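Long-range contacts in 11R-lipoxygenase (Gersemia fruticosa, PDB 3VF1), which probably acts as a calcium-regulated, iron-dependent dioxygenase that inserts molecular oxygen into polyunsaturated fatty acids: residues G29-A34 with D98-K103; T36-S41 with L57-H62. All blocks are in the same frame, centred on the assembly; numbering follows the deposited sequence.

Contact 1. Residues G29-A34 with D98-K103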
loop_
_atom_site.group_PDB
_atom_site.type_symbol
_atom_site.label_atom_id
_atom_site.label_comp_id
_atom_site.label_asym_id
_atom_site.label_seq_id
_atom_site.Cartn_x
_atom_site.Cartn_y
_atom_site.Cartn_z
ATOM N N GLY A 29 -21.095 -15.453 -0.922
ATOM C CA GLY A 29 -19.858 -14.864 -1.399
ATOM C C GLY A 29 -18.855 -15.921 -1.819
ATOM O O GLY A 29 -19.165 -17.112 -1.822
ATOM N N ASP A 30 -17.649 -15.486 -2.167
ATOM C CA ASP A 30 -16.625 -16.400 -2.666
ATOM C C ASP A 30 -15.813 -17.037 -1.540
ATOM O O ASP A 30 -15.029 -17.955 -1.778
ATOM C CB ASP A 30 -15.696 -15.683 -3.651
ATOM C CG ASP A 30 -15.019 -14.469 -3.041
ATOM O OD1 ASP A 30 -14.883 -14.417 -1.800
ATOM O OD2 ASP A 30 -14.618 -13.565 -3.806
ATOM N N LEU A 31 -15.999 -16.552 -0.317
ATOM C CA LEU A 31 -15.328 -17.139 0.837
ATOM C C LEU A 31 -16.167 -18.278 1.402
ATOM O O LEU A 31 -17.377 -18.336 1.186
ATOM C CB LEU A 31 -15.074 -16.085 1.915
ATOM C CG LEU A 31 -14.243 -14.876 1.478
ATOM C CD1 LEU A 31 -13.978 -13.961 2.661
ATOM C CD2 LEU A 31 -12.937 -15.316 0.832
ATOM N N ARG A 32 -15.514 -19.180 2.125
ATOM C CA ARG A 32 -16.167 -20.381 2.628
ATOM C C ARG A 32 -15.514 -20.844 3.924
ATOM O O ARG A 32 -14.367 -21.287 3.928
ATOM C CB ARG A 32 -16.090 -21.489 1.576
ATOM C CG ARG A 32 -16.458 -22.877 2.075
ATOM C CD ARG A 32 -17.955 -23.039 2.264
ATOM N NE ARG A 32 -18.301 -24.424 2.581
ATOM C CZ ARG A 32 -18.321 -24.939 3.807
ATOM N NH1 ARG A 32 -18.027 -24.190 4.862
ATOM N NH2 ARG A 32 -18.644 -26.214 3.981
ATOM N N GLY A 33 -16.253 -20.741 5.024
ATOM C CA GLY A 33 -15.756 -21.176 6.315
ATOM C C GLY A 33 -15.818 -22.685 6.439
ATOM O O GLY A 33 -16.155 -23.380 5.481
ATOM N N ALA A 34 -15.485 -23.195 7.620
ATOM C CA ALA A 34 -15.562 -24.627 7.879
ATOM C C ALA A 34 -16.882 -24.963 8.562
ATOM O O ALA A 34 -17.397 -24.174 9.357
ATOM C CB ALA A 34 -14.393 -25.070 8.738
ATOM N N ASP A 98 -20.098 -20.535 9.632
ATOM C CA ASP A 98 -20.282 -19.113 9.383
ATOM C C ASP A 98 -20.565 -18.881 7.905
ATOM O O ASP A 98 -19.775 -19.263 7.042
ATOM C CB ASP A 98 -19.050 -18.321 9.816
ATOM C CG ASP A 98 -18.890 -18.269 11.322
ATOM O OD1 ASP A 98 -19.914 -18.342 12.033
ATOM O OD2 ASP A 98 -17.740 -18.151 11.795
ATOM N N TRP A 99 -21.704 -18.261 7.622
ATOM C CA TRP A 99 -22.117 -17.995 6.250
ATOM C C TRP A 99 -21.578 -16.651 5.778
ATOM O O TRP A 99 -21.909 -15.609 6.342
ATOM C CB TRP A 99 -23.644 -17.999 6.158
ATOM C CG TRP A 99 -24.173 -18.183 4.766
ATOM C CD1 TRP A 99 -23.450 -18.205 3.607
ATOM C CD2 TRP A 99 -25.542 -18.379 4.389
ATOM N NE1 TRP A 99 -24.286 -18.400 2.532
ATOM C CE2 TRP A 99 -25.574 -18.509 2.985
ATOM C CE3 TRP A 99 -26.743 -18.454 5.101
ATOM C CZ2 TRP A 99 -26.759 -18.711 2.282
ATOM C CZ3 TRP A 99 -27.919 -18.655 4.400
ATOM C CH2 TRP A 99 -27.918 -18.781 3.004
ATOM N N TYR A 100 -20.741 -16.680 4.746
ATOM C CA TYR A 100 -20.251 -15.450 4.135
ATOM C C TYR A 100 -21.164 -15.070 2.977
ATOM O O TYR A 100 -21.162 -15.721 1.931
ATOM C CB TYR A 100 -18.811 -15.612 3.646
ATOM C CG TYR A 100 -18.251 -14.355 3.026
ATOM C CD1 TYR A 100 -17.762 -13.326 3.818
ATOM C CD2 TYR A 100 -18.221 -14.192 1.649
ATOM C CE1 TYR A 100 -17.254 -12.170 3.255
ATOM C CE2 TYR A 100 -17.715 -13.042 1.075
ATOM C CZ TYR A 100 -17.232 -12.035 1.883
ATOM O OH TYR A 100 -16.728 -10.886 1.318
ATOM N N ILE A 101 -21.943 -14.012 3.174
ATOM C CA ILE A 101 -22.972 -13.625 2.218
ATOM C C ILE A 101 -22.556 -12.412 1.392
ATOM O O ILE A 101 -22.167 -11.379 1.938
ATOM C CB ILE A 101 -24.295 -13.311 2.939
ATOM C CG1 ILE A 101 -24.788 -14.550 3.693
ATOM C CG2 ILE A 101 -25.347 -12.838 1.945
ATOM C CD1 ILE A 101 -25.993 -14.300 4.572
ATOM N N ALA A 102 -22.642 -12.547 0.072
ATOM C CA ALA A 102 -22.349 -11.445 -0.833
ATOM C C ALA A 102 -23.422 -10.372 -0.697
ATOM O O ALA A 102 -23.135 -9.241 -0.302
ATOM C CB ALA A 102 -22.273 -11.942 -2.267
ATOM N N LYS A 103 -24.659 -10.733 -1.024
ATOM C CA LYS A 103 -25.786 -9.818 -0.883
ATOM C C LYS A 103 -27.109 -10.572 -0.817
ATOM O O LYS A 103 -27.186 -11.747 -1.175
ATOM C CB LYS A 103 -25.815 -8.819 -2.041
ATOM C CG LYS A 103 -25.969 -9.455 -3.411
ATOM C CD LYS A 103 -25.797 -8.424 -4.516
ATOM C CE LYS A 103 -25.860 -9.060 -5.895
ATOM N NZ LYS A 103 -25.609 -8.068 -6.977
#

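Contact 2. Residues T36-S41 with L57-H62. Unlike the reference sequence in segment 57-62: Tyr-60 (reference Asp).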
loop_
_atom_site.group_PDB
_atom_site.type_symbol
_atom_site.label_atom_id
_atom_site.label_comp_id
_atom_site.label_asym_id
_atom_site.label_seq_id
_atom_site.Cartn_x
_atom_site.Cartn_y
_atom_site.Cartn_z
ATOM N N THR A 36 -20.950 -27.089 8.181
ATOM C CA THR A 36 -22.010 -27.521 7.276
ATOM C C THR A 36 -23.268 -26.672 7.431
ATOM O O THR A 36 -23.709 -26.022 6.483
ATOM C CB THR A 36 -22.380 -28.997 7.522
ATOM O OG1 THR A 36 -21.226 -29.823 7.323
ATOM C CG2 THR A 36 -23.488 -29.438 6.575
ATOM N N ASP A 37 -23.843 -26.685 8.629
ATOM C CA ASP A 37 -25.101 -25.992 8.878
ATOM C C ASP A 37 -24.898 -24.479 8.908
ATOM O O ASP A 37 -24.552 -23.909 9.942
ATOM C CB ASP A 37 -25.713 -26.466 10.198
ATOM C CG ASP A 37 -27.212 -26.245 10.258
ATOM O OD1 ASP A 37 -27.641 -25.073 10.265
ATOM O OD2 ASP A 37 -27.959 -27.244 10.300
ATOM N N ALA A 38 -25.116 -23.832 7.767
ATOM C CA ALA A 38 -24.959 -22.385 7.668
ATOM C C ALA A 38 -26.315 -21.687 7.696
ATOM O O ALA A 38 -26.462 -20.574 7.191
ATOM C CB ALA A 38 -24.217 -22.028 6.399
ATOM N N SER A 39 -27.303 -22.347 8.292
ATOM C CA SER A 39 -28.649 -21.799 8.381
ATOM C C SER A 39 -28.690 -20.561 9.271
ATOM O O SER A 39 -28.000 -20.490 10.288
ATOM C CB SER A 39 -29.613 -22.851 8.928
ATOM O OG SER A 39 -29.638 -24.000 8.099
ATOM N N VAL A 40 -29.508 -19.589 8.879
ATOM C CA VAL A 40 -29.670 -18.360 9.645
ATOM C C VAL A 40 -31.130 -17.931 9.635
ATOM O O VAL A 40 -31.959 -18.540 8.961
ATOM C CB VAL A 40 -28.818 -17.214 9.066
ATOM C CG1 VAL A 40 -27.341 -17.578 9.100
ATOM C CG2 VAL A 40 -29.262 -16.886 7.650
ATOM N N SER A 41 -31.438 -16.884 10.391
ATOM C CA SER A 41 -32.777 -16.314 10.395
ATOM C C SER A 41 -32.716 -14.870 9.910
ATOM O O SER A 41 -31.742 -14.166 10.168
ATOM C CB SER A 41 -33.386 -16.383 11.797
ATOM O OG SER A 41 -32.593 -15.677 12.734
ATOM N N LEU A 57 -33.809 -19.359 7.269
ATOM C CA LEU A 57 -33.135 -19.696 6.023
ATOM C C LEU A 57 -32.227 -20.902 6.224
ATOM O O LEU A 57 -31.231 -20.826 6.941
ATOM C CB LEU A 57 -32.314 -18.505 5.532
ATOM C CG LEU A 57 -33.095 -17.202 5.359
ATOM C CD1 LEU A 57 -32.166 -16.074 4.944
ATOM C CD2 LEU A 57 -34.216 -17.377 4.346
ATOM N N ASP A 58 -32.578 -22.014 5.586
ATOM C CA ASP A 58 -31.797 -23.238 5.701
ATOM C C ASP A 58 -30.718 -23.293 4.626
ATOM O O ASP A 58 -31.017 -23.291 3.432
ATOM C CB ASP A 58 -32.704 -24.464 5.589
ATOM C CG ASP A 58 -33.735 -24.530 6.698
ATOM O OD1 ASP A 58 -33.454 -24.018 7.804
ATOM O OD2 ASP A 58 -34.825 -25.092 6.464
ATOM N N LYS A 59 -29.462 -23.337 5.059
ATOM C CA LYS A 59 -28.336 -23.431 4.141
ATOM C C LYS A 59 -27.412 -24.565 4.563
ATOM O O LYS A 59 -26.929 -24.595 5.696
ATOM C CB LYS A 59 -27.565 -22.111 4.104
ATOM C CG LYS A 59 -26.339 -22.130 3.201
ATOM C CD LYS A 59 -26.706 -22.446 1.759
ATOM C CE LYS A 59 -25.484 -22.391 0.855
ATOM N NZ LYS A 59 -25.796 -22.787 -0.546
ATOM N N TYR A 60 -27.172 -25.496 3.647
ATOM C CA TYR A 60 -26.303 -26.633 3.919
ATOM C C TYR A 60 -25.242 -26.759 2.834
ATOM O O TYR A 60 -25.552 -26.718 1.643
ATOM C CB TYR A 60 -27.123 -27.923 3.997
ATOM C CG TYR A 60 -28.249 -27.871 5.005
ATOM C CD1 TYR A 60 -28.000 -28.022 6.362
ATOM C CD2 TYR A 60 -29.563 -27.675 4.598
ATOM C CE1 TYR A 60 -29.025 -27.975 7.287
ATOM C CE2 TYR A 60 -30.596 -27.628 5.516
ATOM C CZ TYR A 60 -30.322 -27.778 6.859
ATOM O OH TYR A 60 -31.346 -27.733 7.776
ATOM N N PHE A 61 -23.989 -26.907 3.252
ATOM C CA PHE A 61 -22.884 -27.038 2.311
ATOM C C PHE A 61 -22.568 -28.506 2.045
ATOM O O PHE A 61 -22.202 -29.250 2.956
ATOM C CB PHE A 61 -21.643 -26.317 2.838
ATOM C CG PHE A 61 -21.746 -24.819 2.785
ATOM C CD1 PHE A 61 -21.716 -24.155 1.570
ATOM C CD2 PHE A 61 -21.867 -24.074 3.947
ATOM C CE1 PHE A 61 -21.810 -22.777 1.513
ATOM C CE2 PHE A 61 -21.960 -22.694 3.896
ATOM C CZ PHE A 61 -21.932 -22.046 2.678
ATOM N N HIS A 62 -22.713 -28.915 0.787
ATOM C CA HIS A 62 -22.468 -30.298 0.391
ATOM C C HIS A 62 -21.021 -30.692 0.674
ATOM O O HIS A 62 -20.753 -31.503 1.561
ATOM C CB HIS A 62 -22.786 -30.493 -1.096
ATOM C CG HIS A 62 -24.166 -30.061 -1.480
ATOM N ND1 HIS A 62 -24.453 -28.785 -1.915
ATOM C CD2 HIS A 62 -25.341 -30.735 -1.492
ATOM C CE1 HIS A 62 -25.744 -28.692 -2.182
ATOM N NE2 HIS A 62 -26.306 -29.860 -1.932
#

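Contact 1. Residues G29-A34 with D98-K103
Gly-29 and Tyr-100 join two chain segments that run nearly antiparallel, 167° apart end to end, through one backbone hydrogen bond from Gly-29 N to Tyr-100 O (2.9 Å). From there the segments drift apart, and Gly-33 N stays 4.3 Å from Asp-98 O. The tyrosine ring carries the packing. The Tyr-100 side chain leaves its backbone toward the loop, and chi1 of -179° sets CG anti to the backbone N; Leu-31 lies across the ring beyond it. Leu-31 CD1 sits over one face, 3.9 Å from the ring centroid, while Leu-31 CB lies 3.7 Å from Tyr-100 CD2, over the same ring. Gly-29 CA comes in at the ring edge, 3.5 Å from Tyr-100 CD2, where a side chain on the glycine would collide with the ring. An alanine in place of Tyr-100 would probably leave Leu-31 without the face it packs on and open a gap beside Gly-29. Gly-33 and Asp-98, at the other end, belong to a predicted calcium site of this PLAT domain. Trp-126 also meets the tyrosine ring, strand 116-124 adds Tyr-124, and Ala-102 and Lys-103 form a classic beta bulge opposite Glu-27 of strand 20-28.

Contact 2. Residues T36-S41 with L57-H62
Two backbone hydrogen bonds tie Val-40 to Leu-57, N to O both ways, the shorter from Leu-57 N to Val-40 O (2.6 Å), as an antiparallel hydrogen-bonded pair. Beyond it the pairing grows irregular. Ala-38 N reaches Lys-59 O at 2.9 Å, and near Thr-36 the backbones meet through a weak bond from Phe-61 N to Thr-36 O.

Between these, a side chain takes over a backbone role. Ser-39 OG, anti to its own carbonyl carbon (chi1 -59°), accepts the N-H of Lys-59 at 3.1 Å and donates to Asp-37 OD1, which it meets from above the carboxylate plane. The hydroxyl therefore has two bonds, one accepted and one donated, which fix its rotation, and the same Asp-37 OD1 takes a weak bond from Ser-39 N. The other oxygen, Asp-37 OD2, lies at the edge of the Tyr-60 ring, 3.3 Å from CE1, with carboxylate and ring planes 84° apart. Tyr-60 replaces the aspartate of the reference sequence.

Apolar contacts are few: Ala-38 CB touches Phe-61 CE2 at 3.4 Å, and the side chains of Val-40 and Leu-57 cross obliquely, with Val-40 CG2 4.1 Å from Leu-57 CD1.

Asp-58, a predicted calcium ligand, starts its side chain away from the pairing, though OD1 stays 3.8 Å from Ser-39 OG; this is consistent with the calcium-binding loops of a C2-like PLAT sandwich. The pairing carries on from the edge strand 55-57 and its neighbour 40-46; from there Lys-59 reaches Asp-71 in a salt bridge and Leu-57 packs on Val-26, both in the sheet of strands 20-28 and 70-77.

From the N terminus, strand 20-28 leads into the loop 29-34, whose return partner comes only at 98-103, so contact 1 closes the longer loop. Inside it the chain makes a tighter excursion: 36-41 runs into strand 40-46, comes back through strand 55-57 and closes on 57-62 as contact 2, nested within contact 1. The first ties the loop after strand 20-28 to the start of strand 100-109, in the sheet that holds both strands; the second continues the pairing of strands 40-46 and 55-57 in the other sheet. Their centres lie about 11 Å apart, and they touch: Trp-99 packs on Ala-38, Val-40 and Lys-59, and Arg-32 makes a cation-pi contact with Phe-61.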